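Local atomic coordinates of M32 carboxypeptidase (Chitinophagaceae bacterium, PDB entry 7A03), a protein that probably acts as a metal-dependent carboxypeptidase of the M32 family, removing amino acids one at a time from the C-terminal ends of peptides. Residues A168-L173 and I364-E369; P346-T351 and D401-L406; F360-R365 and T421-S426; D408-H413 and G417-Y422. All coordinates share one frame; numbering follows the deposited sequence. Where two conformers were deposited one is given.

Contact 1. Residues A168-L173 and I364-E369; sequences ANVDML and IRYEIE
Y366 reaches across from helix 358-374 to press its ring and hydroxyl against L173 and V170, and it alone carries the contact on its side. The greater part is apolar packing. L173 CB sits 3.6 Å from Y366 CZ, set obliquely to the ring, while L173 CD1 comes to 3.8 Å from Y366 CE1. This reach follows from the first torsion, which holds CG of Y366 opposite the backbone N (chi1 166°). V170 meets the phenol end instead: its CG2 is 3.7 Å from Y366 OH. P420 and the stacked ring of F177 pack on the same tyrosine.

The polar part is small. Y366 OH is buried, and its hydrogen bond goes to D174 OD1, one residue beyond L173. With a phenylalanine here, that carboxylate oxygen would probably lose its buried hydroxyl partner.

Within 168-173, N169 is the N-cap: M172 N donates to N169 OD1 over 2.9 Å, nearly straight at 172°, though it comes from above the carbonyl plane. The arrangement is a side-chain N-capped helix start, its first turn packed against another helix in the mainly helical M32 carboxypeptidase fold.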
loop_
_atom_site.group_PDB
_atom_site.type_symbol
_atom_site.label_atom_id
_atom_site.label_comp_id
_atom_site.label_asym_id
_atom_site.label_seq_id
_atom_site.Cartn_x
_atom_site.Cartn_y
_atom_site.Cartn_z
ATOM N N ALA A 168 7.109 -10.625 -8.392
ATOM C CA ALA A 168 7.403 -11.101 -7.044
ATOM C C ALA A 168 7.372 -12.624 -6.993
ATOM O O ALA A 168 6.563 -13.271 -7.668
ATOM C CB ALA A 168 6.402 -10.521 -6.047
ATOM N N ASN A 169 8.265 -13.207 -6.195
ATOM C CA ASN A 169 8.327 -14.662 -6.116
ATOM C C ASN A 169 8.965 -15.084 -4.798
ATOM O O ASN A 169 9.568 -14.275 -4.074
ATOM C CB ASN A 169 9.071 -15.268 -7.318
ATOM C CG ASN A 169 10.514 -14.801 -7.398
ATOM O OD1 ASN A 169 11.360 -15.257 -6.636
ATOM N ND2 ASN A 169 10.798 -13.886 -8.319
ATOM N N VAL A 170 8.817 -16.379 -4.502
ATOM C CA VAL A 170 9.237 -16.933 -3.215
ATOM C C VAL A 170 10.744 -16.854 -3.034
ATOM O O VAL A 170 11.221 -16.629 -1.920
ATOM C CB VAL A 170 8.666 -18.354 -3.014
ATOM C CG1 VAL A 170 9.466 -19.144 -1.978
ATOM C CG2 VAL A 170 7.219 -18.272 -2.590
ATOM N N ASP A 171 11.524 -17.020 -4.104
ATOM C CA ASP A 171 12.979 -16.929 -3.968
ATOM C C ASP A 171 13.394 -15.528 -3.523
ATOM O O ASP A 171 14.121 -15.353 -2.525
ATOM C CB ASP A 171 13.622 -17.275 -5.312
ATOM C CG ASP A 171 15.133 -17.357 -5.237
ATOM O OD1 ASP A 171 15.653 -18.361 -4.708
ATOM O OD2 ASP A 171 15.798 -16.417 -5.717
ATOM N N MET A 172 12.898 -14.515 -4.243
ATOM C CA MET A 172 13.186 -13.117 -3.942
ATOM C C MET A 172 12.715 -12.745 -2.539
ATOM O O MET A 172 13.453 -12.129 -1.756
ATOM C CB MET A 172 12.492 -12.253 -5.000
ATOM C CG MET A 172 12.303 -10.798 -4.636
ATOM S SD MET A 172 10.982 -10.073 -5.627
ATOM C CE MET A 172 11.107 -8.353 -5.134
ATOM N N LEU A 173 11.483 -13.123 -2.194
ATOM C CA LEU A 173 10.923 -12.738 -0.906
ATOM C C LEU A 173 11.535 -13.529 0.246
ATOM O O LEU A 173 11.682 -12.993 1.349
ATOM C CB LEU A 173 9.396 -12.865 -0.940
ATOM C CG LEU A 173 8.705 -11.778 -1.776
ATOM C CD1 LEU A 173 7.189 -11.937 -1.808
ATOM C CD2 LEU A 173 9.061 -10.414 -1.231
ATOM N N ILE A 364 5.336 -12.784 8.993
ATOM C CA ILE A 364 4.541 -13.883 9.521
ATOM C C ILE A 364 3.431 -14.220 8.541
ATOM O O ILE A 364 3.243 -15.390 8.173
ATOM C CB ILE A 364 4.017 -13.537 10.925
ATOM C CG1 ILE A 364 5.180 -13.564 11.919
ATOM C CG2 ILE A 364 2.920 -14.515 11.321
ATOM C CD1 ILE A 364 4.905 -12.813 13.192
ATOM N N ARG A 365 2.768 -13.187 8.006
ATOM C CA ARG A 365 1.702 -13.436 7.041
ATOM C C ARG A 365 2.271 -14.101 5.797
ATOM O O ARG A 365 1.694 -15.071 5.271
ATOM C CB ARG A 365 0.971 -12.128 6.719
ATOM C CG ARG A 365 0.091 -11.639 7.882
ATOM C CD ARG A 365 -0.094 -10.119 7.852
ATOM N NE ARG A 365 -0.964 -9.608 8.914
ATOM C CZ ARG A 365 -0.638 -9.568 10.211
ATOM N NH1 ARG A 365 0.536 -10.017 10.626
ATOM N NH2 ARG A 365 -1.483 -9.065 11.106
ATOM N N TYR A 366 3.465 -13.664 5.379
ATOM C CA TYR A 366 4.064 -14.265 4.200
ATOM C C TYR A 366 4.305 -15.750 4.436
ATOM O O TYR A 366 3.869 -16.602 3.640
ATOM C CB TYR A 366 5.337 -13.502 3.821
ATOM C CG TYR A 366 6.220 -14.198 2.835
ATOM C CD1 TYR A 366 5.909 -14.230 1.482
ATOM C CD2 TYR A 366 7.386 -14.822 3.259
ATOM C CE1 TYR A 366 6.720 -14.885 0.592
ATOM C CE2 TYR A 366 8.218 -15.478 2.356
ATOM C CZ TYR A 366 7.868 -15.496 1.021
ATOM O OH TYR A 366 8.663 -16.128 0.098
ATOM N N GLU A 367 4.898 -16.095 5.587
ATOM C CA GLU A 367 5.237 -17.499 5.777
ATOM C C GLU A 367 3.969 -18.325 5.848
ATOM O O GLU A 367 3.869 -19.388 5.212
ATOM C CB GLU A 367 6.117 -17.719 7.011
ATOM C CG GLU A 367 7.407 -16.897 7.035
ATOM C CD GLU A 367 8.420 -17.282 5.961
ATOM O OE1 GLU A 367 8.318 -18.386 5.381
ATOM O OE2 GLU A 367 9.336 -16.467 5.703
ATOM N N ILE A 368 2.946 -17.787 6.516
ATOM C CA ILE A 368 1.711 -18.537 6.662
ATOM C C ILE A 368 1.060 -18.714 5.305
ATOM O O ILE A 368 0.671 -19.830 4.929
ATOM C CB ILE A 368 0.789 -17.852 7.682
ATOM C CG1 ILE A 368 1.280 -18.144 9.098
ATOM C CG2 ILE A 368 -0.664 -18.290 7.485
ATOM C CD1 ILE A 368 0.604 -17.325 10.149
ATOM N N GLU A 369 1.007 -17.637 4.509
ATOM C CA GLU A 369 0.363 -17.780 3.213
ATOM C C GLU A 369 1.120 -18.780 2.373
ATOM O O GLU A 369 0.512 -19.646 1.720
ATOM C CB GLU A 369 0.246 -16.441 2.494
ATOM C CG GLU A 369 -0.866 -15.586 3.032
ATOM C CD GLU A 369 -1.020 -14.297 2.289
ATOM O OE1 GLU A 369 -0.389 -14.147 1.221
ATOM O OE2 GLU A 369 -1.773 -13.434 2.776
#

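Contact 2. Residues P346-T351 and D401-L406; sequences PSLIRT and DTQGVL
Q403 faces L348 and I349 where two loops meet at the surface, one leading into helix 358-374 and the other into helix 420-439. It is the third residue of a type I beta turn running from D401 to G404, and its side chain leans over to the opposite loop. CB leaves the turn without aiming at that loop, and CG continues anti to the carbonyl carbon. The bend comes next, at chi2 (-72°), and brings the amide over I349. There CD lies 3.9 Å from I349 CD1, OE1 3.7 Å from the same methyl, and NE2 4.0 Å from it again, so the methyl lies against the face of the amide, nearest its OE1 side. OE1 goes further than its neighbours: it also meets I349 CG1 at 3.8 Å and L348 CD1 at 3.8 Å, with both hydrophobic chains crossing the glutamine at about a right angle. An alanine in place of Q403 would probably leave the ends of L348 and I349 without this cover and open a gap between the loops. Q407 ties the same region together, its NE2 donating to the carbonyls of L348 and G404. Between the backbones stands one water, which donates to L348 O at 3.1 Å and to Q403 O at 2.7 Å.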
loop_
_atom_site.group_PDB
_atom_site.type_symbol
_atom_site.label_atom_id
_atom_site.label_comp_id
_atom_site.label_asym_id
_atom_site.label_seq_id
_atom_site.Cartn_x
_atom_site.Cartn_y
_atom_site.Cartn_z
ATOM N N PRO A 346 7.493 -3.906 19.960
ATOM C CA PRO A 346 6.750 -5.095 19.513
ATOM C C PRO A 346 5.313 -5.033 20.014
ATOM O O PRO A 346 5.054 -4.677 21.167
ATOM C CB PRO A 346 7.526 -6.251 20.152
ATOM C CG PRO A 346 8.922 -5.703 20.324
ATOM C CD PRO A 346 8.737 -4.254 20.672
ATOM N N SER A 347 4.373 -5.337 19.121
ATOM C CA SER A 347 2.959 -5.210 19.443
ATOM C C SER A 347 2.156 -6.214 18.619
ATOM O O SER A 347 2.689 -6.917 17.756
ATOM C CB SER A 347 2.500 -3.760 19.291
ATOM O OG SER A 347 2.632 -3.323 17.950
ATOM N N LEU A 348 0.854 -6.268 18.891
ATOM C CA LEU A 348 -0.010 -7.321 18.369
ATOM C C LEU A 348 -0.660 -6.982 17.032
ATOM O O LEU A 348 -0.910 -7.893 16.233
ATOM C CB LEU A 348 -1.104 -7.637 19.393
ATOM C CG LEU A 348 -0.595 -8.324 20.665
ATOM C CD1 LEU A 348 -1.582 -8.168 21.806
ATOM C CD2 LEU A 348 -0.346 -9.792 20.386
ATOM N N ILE A 349 -0.930 -5.704 16.768
ATOM C CA ILE A 349 -1.757 -5.275 15.643
ATOM C C ILE A 349 -0.868 -4.654 14.576
ATOM O O ILE A 349 -0.208 -3.634 14.822
ATOM C CB ILE A 349 -2.845 -4.286 16.085
ATOM C CG1 ILE A 349 -3.691 -4.896 17.208
ATOM C CG2 ILE A 349 -3.696 -3.861 14.885
ATOM C CD1 ILE A 349 -4.417 -6.178 16.807
ATOM N N ARG A 350 -0.893 -5.249 13.376
ATOM C CA ARG A 350 -0.065 -4.779 12.267
ATOM C C ARG A 350 -0.314 -3.311 11.949
ATOM O O ARG A 350 0.637 -2.546 11.737
ATOM C CB ARG A 350 -0.306 -5.651 11.035
ATOM C CG ARG A 350 0.377 -5.168 9.754
ATOM C CD ARG A 350 -0.089 -5.961 8.517
ATOM N NE ARG A 350 -1.532 -5.826 8.291
ATOM C CZ ARG A 350 -2.093 -4.786 7.671
ATOM N NH1 ARG A 350 -1.340 -3.806 7.203
ATOM N NH2 ARG A 350 -3.411 -4.707 7.518
ATOM N N THR A 351 -1.584 -2.891 11.903
ATOM C CA THR A 351 -1.880 -1.524 11.488
ATOM C C THR A 351 -1.416 -0.477 12.492
ATOM O O THR A 351 -1.359 0.704 12.138
ATOM C CB THR A 351 -3.373 -1.347 11.180
ATOM O OG1 THR A 351 -4.141 -1.707 12.340
ATOM C CG2 THR A 351 -3.776 -2.222 9.988
ATOM N N ASP A 401 -8.351 -14.079 19.674
ATOM C CA ASP A 401 -8.243 -14.210 18.223
ATOM C C ASP A 401 -8.408 -12.884 17.481
ATOM O O ASP A 401 -7.797 -12.700 16.424
ATOM C CB ASP A 401 -9.219 -15.266 17.715
ATOM C CG ASP A 401 -8.750 -16.672 18.011
ATOM O OD1 ASP A 401 -7.528 -16.866 18.210
ATOM O OD2 ASP A 401 -9.597 -17.591 18.051
ATOM N N THR A 402 -9.222 -11.953 17.991
ATOM C CA THR A 402 -9.311 -10.657 17.320
ATOM C C THR A 402 -8.004 -9.876 17.429
ATOM O O THR A 402 -7.697 -9.064 16.551
ATOM C CB THR A 402 -10.505 -9.833 17.818
ATOM O OG1 THR A 402 -10.395 -9.613 19.227
ATOM C CG2 THR A 402 -11.815 -10.552 17.520
ATOM N N GLN A 403 -7.218 -10.114 18.482
ATOM C CA GLN A 403 -5.870 -9.566 18.569
ATOM C C GLN A 403 -4.846 -10.416 17.828
ATOM O O GLN A 403 -3.661 -10.057 17.811
ATOM C CB GLN A 403 -5.455 -9.404 20.034
ATOM C CG GLN A 403 -6.265 -8.367 20.793
ATOM C CD GLN A 403 -5.929 -6.951 20.369
ATOM O OE1 GLN A 403 -4.787 -6.506 20.495
ATOM N NE2 GLN A 403 -6.923 -6.233 19.871
ATOM N N GLY A 404 -5.271 -11.525 17.230
ATOM C CA GLY A 404 -4.389 -12.429 16.529
ATOM C C GLY A 404 -4.803 -12.653 15.090
ATOM O O GLY A 404 -4.841 -11.709 14.301
ATOM N N VAL A 405 -5.166 -13.899 14.765
ATOM C CA VAL A 405 -5.364 -14.329 13.383
ATOM C C VAL A 405 -6.548 -13.653 12.700
ATOM O O VAL A 405 -6.596 -13.594 11.466
ATOM C CB VAL A 405 -5.449 -15.869 13.325
ATOM C CG1 VAL A 405 -6.729 -16.370 13.994
ATOM C CG2 VAL A 405 -5.358 -16.358 11.897
ATOM N N LEU A 406 -7.504 -13.126 13.455
ATOM C CA LEU A 406 -8.683 -12.511 12.860
ATOM C C LEU A 406 -8.559 -10.997 12.685
ATOM O O LEU A 406 -9.564 -10.338 12.405
ATOM C CB LEU A 406 -9.929 -12.844 13.688
ATOM C CG LEU A 406 -10.374 -14.303 13.773
ATOM C CD1 LEU A 406 -11.570 -14.418 14.699
ATOM C CD2 LEU A 406 -10.728 -14.845 12.389
HETATM O O HOH W 1 -1.486 -10.951 16.558
#

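Contact 3. Residues F360-R365 and T421-S426; sequences FHIMIR and TYSLGS
I362 of helix 358-374 points its branched side chain at Y422 and S423 of helix 420-439, a buried helix-helix packing in which a serine lets the backbones come close: the CA atoms of I362 and S423 are only 6.8 Å apart. The serine enters at the root of the isoleucine. Its OG stands 3.3 Å from I362 CB and 3.4 Å from I362 CG2, pressed into the fork where the branches part, while its hydrogen bond runs to H359 ND1, so the buried hydroxyl has a polar mate. The longer branch of I362 turns off toward the tyrosine. With chi2 at -68° its CD1 lies 3.8 Å from Y422 CB and equally 3.8 Å from Y422 CD2, touching the base of the aromatic side chain, and the two chains cross at about a right angle. Y422 is thus supported near its own helix; a cation-pi contact with R350 adds to the hold on its ring. F177 packs on I362 as well. One turn on from H361, R365 folds back along its own helix: R365 NH1 donates to H361 O at 3.0 Å, and R365 N reaches that oxygen from the opposite face of the carbonyl plane.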
loop_
_atom_site.group_PDB
_atom_site.type_symbol
_atom_site.label_atom_id
_atom_site.label_comp_id
_atom_site.label_asym_id
_atom_site.label_seq_id
_atom_site.Cartn_x
_atom_site.Cartn_y
_atom_site.Cartn_z
ATOM N N PHE A 360 7.979 -7.666 10.697
ATOM C CA PHE A 360 7.741 -9.001 11.234
ATOM C C PHE A 360 6.291 -9.422 11.031
ATOM O O PHE A 360 6.025 -10.565 10.628
ATOM C CB PHE A 360 8.168 -9.083 12.691
ATOM C CG PHE A 360 9.660 -9.067 12.866
ATOM C CD1 PHE A 360 10.351 -7.866 12.903
ATOM C CD2 PHE A 360 10.375 -10.250 12.921
ATOM C CE1 PHE A 360 11.733 -7.852 13.035
ATOM C CE2 PHE A 360 11.744 -10.239 13.052
ATOM C CZ PHE A 360 12.419 -9.044 13.107
ATOM N N HIS A 361 5.352 -8.492 11.250
ATOM C CA HIS A 361 3.951 -8.775 10.939
ATOM C C HIS A 361 3.828 -9.268 9.502
ATOM O O HIS A 361 3.205 -10.308 9.229
ATOM C CB HIS A 361 3.101 -7.516 11.143
ATOM C CG HIS A 361 3.017 -7.045 12.567
ATOM N ND1 HIS A 361 2.041 -7.473 13.450
ATOM C CD2 HIS A 361 3.761 -6.139 13.244
ATOM C CE1 HIS A 361 2.213 -6.875 14.616
ATOM N NE2 HIS A 361 3.250 -6.062 14.518
ATOM N N ILE A 362 4.509 -8.584 8.576
ATOM C CA ILE A 362 4.355 -8.985 7.183
ATOM C C ILE A 362 5.008 -10.334 6.979
ATOM O O ILE A 362 4.454 -11.220 6.304
ATOM C CB ILE A 362 4.918 -7.911 6.235
ATOM C CG1 ILE A 362 4.165 -6.591 6.394
ATOM C CG2 ILE A 362 4.863 -8.375 4.786
ATOM C CD1 ILE A 362 2.715 -6.639 5.909
ATOM N N MET A 363 6.173 -10.537 7.592
ATOM C CA MET A 363 6.882 -11.791 7.395
ATOM C C MET A 363 6.031 -12.959 7.863
ATOM O O MET A 363 5.941 -13.990 7.176
ATOM C CB MET A 363 8.208 -11.753 8.142
ATOM C CG MET A 363 9.129 -12.908 7.818
ATOM S SD MET A 363 10.597 -12.827 8.843
ATOM C CE MET A 363 9.910 -13.276 10.434
ATOM N N ILE A 364 5.336 -12.784 8.993
ATOM C CA ILE A 364 4.541 -13.883 9.521
ATOM C C ILE A 364 3.431 -14.220 8.541
ATOM O O ILE A 364 3.243 -15.390 8.173
ATOM C CB ILE A 364 4.017 -13.537 10.925
ATOM C CG1 ILE A 364 5.180 -13.564 11.919
ATOM C CG2 ILE A 364 2.920 -14.515 11.321
ATOM C CD1 ILE A 364 4.905 -12.813 13.192
ATOM N N ARG A 365 2.768 -13.187 8.006
ATOM C CA ARG A 365 1.702 -13.436 7.041
ATOM C C ARG A 365 2.271 -14.101 5.797
ATOM O O ARG A 365 1.694 -15.071 5.271
ATOM C CB ARG A 365 0.971 -12.128 6.719
ATOM C CG ARG A 365 0.091 -11.639 7.882
ATOM C CD ARG A 365 -0.094 -10.119 7.852
ATOM N NE ARG A 365 -0.964 -9.608 8.914
ATOM C CZ ARG A 365 -0.638 -9.568 10.211
ATOM N NH1 ARG A 365 0.536 -10.017 10.626
ATOM N NH2 ARG A 365 -1.483 -9.065 11.106
ATOM N N THR A 421 3.559 -6.752 -0.404
ATOM C CA THR A 421 3.714 -5.448 -1.040
ATOM C C THR A 421 3.918 -4.336 -0.017
ATOM O O THR A 421 4.645 -3.378 -0.302
ATOM C CB THR A 421 2.549 -5.133 -1.982
ATOM O OG1 THR A 421 1.329 -5.028 -1.239
ATOM C CG2 THR A 421 2.422 -6.219 -3.040
ATOM N N TYR A 422 3.322 -4.448 1.178
ATOM C CA TYR A 422 3.542 -3.401 2.177
ATOM C C TYR A 422 5.027 -3.269 2.496
ATOM O O TYR A 422 5.595 -2.161 2.450
ATOM C CB TYR A 422 2.758 -3.680 3.463
ATOM C CG TYR A 422 1.253 -3.662 3.350
ATOM C CD1 TYR A 422 0.543 -2.466 3.347
ATOM C CD2 TYR A 422 0.542 -4.851 3.291
ATOM C CE1 TYR A 422 -0.830 -2.459 3.272
ATOM C CE2 TYR A 422 -0.834 -4.856 3.205
ATOM C CZ TYR A 422 -1.514 -3.656 3.195
ATOM O OH TYR A 422 -2.898 -3.667 3.121
ATOM N N SER A 423 5.687 -4.401 2.769
ATOM C CA SER A 423 7.110 -4.347 3.069
ATOM C C SER A 423 7.902 -3.927 1.857
ATOM O O SER A 423 8.835 -3.127 1.982
ATOM C CB SER A 423 7.643 -5.676 3.600
ATOM O OG SER A 423 7.168 -5.889 4.915
ATOM N N LEU A 424 7.521 -4.411 0.670
ATOM C CA LEU A 424 8.247 -3.992 -0.517
ATOM C C LEU A 424 8.189 -2.476 -0.641
ATOM O O LEU A 424 9.208 -1.825 -0.916
ATOM C CB LEU A 424 7.665 -4.669 -1.761
ATOM C CG LEU A 424 7.854 -6.186 -1.898
ATOM C CD1 LEU A 424 7.161 -6.718 -3.160
ATOM C CD2 LEU A 424 9.328 -6.523 -1.923
ATOM N N GLY A 425 7.017 -1.898 -0.354
ATOM C CA GLY A 425 6.892 -0.459 -0.443
ATOM C C GLY A 425 7.899 0.221 0.456
ATOM O O GLY A 425 8.658 1.094 0.018
ATOM N N SER A 426 7.974 -0.238 1.712
ATOM C CA SER A 426 8.891 0.393 2.659
ATOM C C SER A 426 10.329 0.282 2.181
ATOM O O SER A 426 11.119 1.240 2.296
ATOM C CB SER A 426 8.732 -0.272 4.025
ATOM O OG SER A 426 7.431 -0.065 4.554
#

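Contact 4. Residues D408-H413 and G417-Y422; sequences DIHWSH and GYFPTY
Three aromatic side chains of 417-422 hem in the imidazole of H410, each in a different way. F419 takes a face: its CE1 lies 3.5 Å above the H410 ring plane, over the ring centre, although the planes are tilted by 32° and the pair is too oblique for a true stack. Y418 receives the edge of H410 on its face, offset, with H410 CD2 3.7 Å from Y418 CD1. The side chains of H410 and Y422 come at each other from opposite directions, and the Y422 hydroxyl lies in the imidazole plane, where H410 NE2 and Y422 OH form a nearly straight hydrogen bond of 2.9 Å (168°). Either atom could be the donor.

With W411 these four form an aromatic cluster where the loop before helix 420-439 folds against the start of that helix. F419 makes the link to W411, its edge directed at the indole face with F419 CE2 3.9 Å from W411 NE1, and that nitrogen is hydrogen-bonded to E369. D408 rests obliquely on the same phenyl ring, its OD2 3.7 Å from F419 CE1. The oxygen forms salt bridges with R350 and R365, and the two positive charges probably favour an ionised carboxylate.

A bound glycerol lies about 4 Å from the H410 side chain. With one face covered by F419 and NE2 tied to Y422, the imidazole is fixed in its rotation by packing and bonding together.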
loop_
_atom_site.group_PDB
_atom_site.type_symbol
_atom_site.label_atom_id
_atom_site.label_comp_id
_atom_site.label_asym_id
_atom_site.label_seq_id
_atom_site.Cartn_x
_atom_site.Cartn_y
_atom_site.Cartn_z
ATOM N N ASP A 408 -6.911 -9.046 10.398
ATOM C CA ASP A 408 -6.804 -8.464 9.067
ATOM C C ASP A 408 -7.835 -9.085 8.135
ATOM O O ASP A 408 -8.063 -10.299 8.166
ATOM C CB ASP A 408 -5.391 -8.642 8.498
ATOM C CG ASP A 408 -4.429 -7.608 9.032
ATOM O OD1 ASP A 408 -4.885 -6.485 9.332
ATOM O OD2 ASP A 408 -3.218 -7.905 9.146
ATOM N N ILE A 409 -8.447 -8.234 7.304
ATOM C CA ILE A 409 -9.558 -8.640 6.443
ATOM C C ILE A 409 -9.115 -9.332 5.165
ATOM O O ILE A 409 -9.953 -9.942 4.486
ATOM C CB ILE A 409 -10.395 -7.390 6.104
ATOM C CG1 ILE A 409 -11.808 -7.772 5.643
ATOM C CG2 ILE A 409 -9.680 -6.526 5.061
ATOM C CD1 ILE A 409 -12.762 -6.566 5.551
ATOM N N HIS A 410 -7.816 -9.297 4.848
ATOM C CA HIS A 410 -7.353 -9.623 3.502
ATOM C C HIS A 410 -7.806 -11.009 3.068
ATOM O O HIS A 410 -8.324 -11.184 1.956
ATOM C CB HIS A 410 -5.829 -9.464 3.409
ATOM C CG HIS A 410 -5.356 -8.066 3.677
ATOM N ND1 HIS A 410 -5.627 -7.398 4.852
ATOM C CD2 HIS A 410 -4.630 -7.209 2.919
ATOM C CE1 HIS A 410 -5.091 -6.191 4.807
ATOM N NE2 HIS A 410 -4.480 -6.052 3.643
ATOM N N TRP A 411 -7.657 -12.003 3.948
ATOM C CA TRP A 411 -7.951 -13.379 3.571
ATOM C C TRP A 411 -9.429 -13.566 3.269
ATOM O O TRP A 411 -9.785 -14.298 2.339
ATOM C CB TRP A 411 -7.492 -14.337 4.669
ATOM C CG TRP A 411 -5.990 -14.395 4.802
ATOM C CD1 TRP A 411 -5.071 -13.973 3.887
ATOM C CD2 TRP A 411 -5.250 -14.922 5.899
ATOM N NE1 TRP A 411 -3.794 -14.187 4.356
ATOM C CE2 TRP A 411 -3.878 -14.781 5.586
ATOM C CE3 TRP A 411 -5.608 -15.499 7.119
ATOM C CZ2 TRP A 411 -2.872 -15.201 6.451
ATOM C CZ3 TRP A 411 -4.605 -15.913 7.975
ATOM C CH2 TRP A 411 -3.258 -15.755 7.640
ATOM N N SER A 412 -10.307 -12.903 4.034
ATOM C CA SER A 412 -11.739 -13.001 3.748
ATOM C C SER A 412 -12.090 -12.411 2.390
ATOM O O SER A 412 -13.119 -12.782 1.809
ATOM C CB SER A 412 -12.567 -12.353 4.865
ATOM O OG SER A 412 -12.536 -10.942 4.803
ATOM N N HIS A 413 -11.255 -11.518 1.863
ATOM C CA HIS A 413 -11.465 -10.934 0.548
ATOM C C HIS A 413 -10.870 -11.778 -0.561
ATOM O O HIS A 413 -11.050 -11.435 -1.739
ATOM C CB HIS A 413 -10.781 -9.573 0.460
ATOM C CG HIS A 413 -11.513 -8.466 1.146
ATOM N ND1 HIS A 413 -10.917 -7.250 1.411
ATOM C CD2 HIS A 413 -12.792 -8.362 1.585
ATOM C CE1 HIS A 413 -11.791 -6.454 2.002
ATOM N NE2 HIS A 413 -12.935 -7.104 2.119
ATOM N N GLY A 417 -1.214 -13.202 -1.357
ATOM C CA GLY A 417 -0.108 -12.619 -2.072
ATOM C C GLY A 417 -0.033 -11.109 -1.976
ATOM O O GLY A 417 0.840 -10.509 -2.616
ATOM N N TYR A 418 -0.909 -10.482 -1.184
ATOM C CA TYR A 418 -1.017 -9.033 -1.059
ATOM C C TYR A 418 -0.062 -8.485 -0.006
ATOM O O TYR A 418 0.637 -7.493 -0.238
ATOM C CB TYR A 418 -2.465 -8.679 -0.681
ATOM C CG TYR A 418 -2.845 -7.214 -0.788
ATOM C CD1 TYR A 418 -2.363 -6.271 0.108
ATOM C CD2 TYR A 418 -3.726 -6.785 -1.774
ATOM C CE1 TYR A 418 -2.728 -4.934 0.010
ATOM C CE2 TYR A 418 -4.096 -5.458 -1.879
ATOM C CZ TYR A 418 -3.591 -4.541 -0.995
ATOM O OH TYR A 418 -3.965 -3.222 -1.116
ATOM N N PHE A 419 -0.021 -9.128 1.155
ATOM C CA PHE A 419 0.734 -8.573 2.273
ATOM C C PHE A 419 2.186 -8.206 1.948
ATOM O O PHE A 419 2.641 -7.142 2.419
ATOM C CB PHE A 419 0.669 -9.528 3.477
ATOM C CG PHE A 419 -0.613 -9.454 4.259
ATOM C CD1 PHE A 419 -0.989 -8.281 4.899
ATOM C CD2 PHE A 419 -1.423 -10.576 4.392
ATOM C CE1 PHE A 419 -2.184 -8.220 5.636
ATOM C CE2 PHE A 419 -2.599 -10.523 5.127
ATOM C CZ PHE A 419 -2.980 -9.345 5.754
ATOM N N PRO A 420 2.958 -9.002 1.191
ATOM C CA PRO A 420 4.365 -8.626 0.975
ATOM C C PRO A 420 4.538 -7.237 0.380
ATOM O O PRO A 420 5.559 -6.589 0.654
ATOM C CB PRO A 420 4.891 -9.723 0.036
ATOM C CG PRO A 420 4.019 -10.892 0.301
ATOM C CD PRO A 420 2.654 -10.318 0.586
ATOM N N THR A 421 3.559 -6.752 -0.404
ATOM C CA THR A 421 3.714 -5.448 -1.040
ATOM C C THR A 421 3.918 -4.336 -0.017
ATOM O O THR A 421 4.645 -3.378 -0.302
ATOM C CB THR A 421 2.549 -5.133 -1.982
ATOM O OG1 THR A 421 1.329 -5.028 -1.239
ATOM C CG2 THR A 421 2.422 -6.219 -3.040
ATOM N N TYR A 422 3.322 -4.448 1.178
ATOM C CA TYR A 422 3.542 -3.401 2.177
ATOM C C TYR A 422 5.027 -3.269 2.496
ATOM O O TYR A 422 5.595 -2.161 2.450
ATOM C CB TYR A 422 2.758 -3.680 3.463
ATOM C CG TYR A 422 1.253 -3.662 3.350
ATOM C CD1 TYR A 422 0.543 -2.466 3.347
ATOM C CD2 TYR A 422 0.542 -4.851 3.291
ATOM C CE1 TYR A 422 -0.830 -2.459 3.272
ATOM C CE2 TYR A 422 -0.834 -4.856 3.205
ATOM C CZ TYR A 422 -1.514 -3.656 3.195
ATOM O OH TYR A 422 -2.898 -3.667 3.121
#

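Overall arrangement
Helix 358-374 runs through the middle of the set: contacts 1 and 3 share I364 and R365 on it, and their centres are about 9 Å apart. Contact 4 shares T421 and Y422 with contact 3, about 10 Å between centres. Contact 2, nearer the surface, lies about 14 Å from the centres of both 3 and 4. Charge links them: D408 OD2 of contact 4 is 2.8 Å from R350 NE of contact 2 and also 2.8 Å from R365 NE of contacts 1 and 3. Y422 lies near, without touching, an HExxH pattern (H267, E268, H271), consistent with a metallopeptidase active site, although no metal is bound to it here.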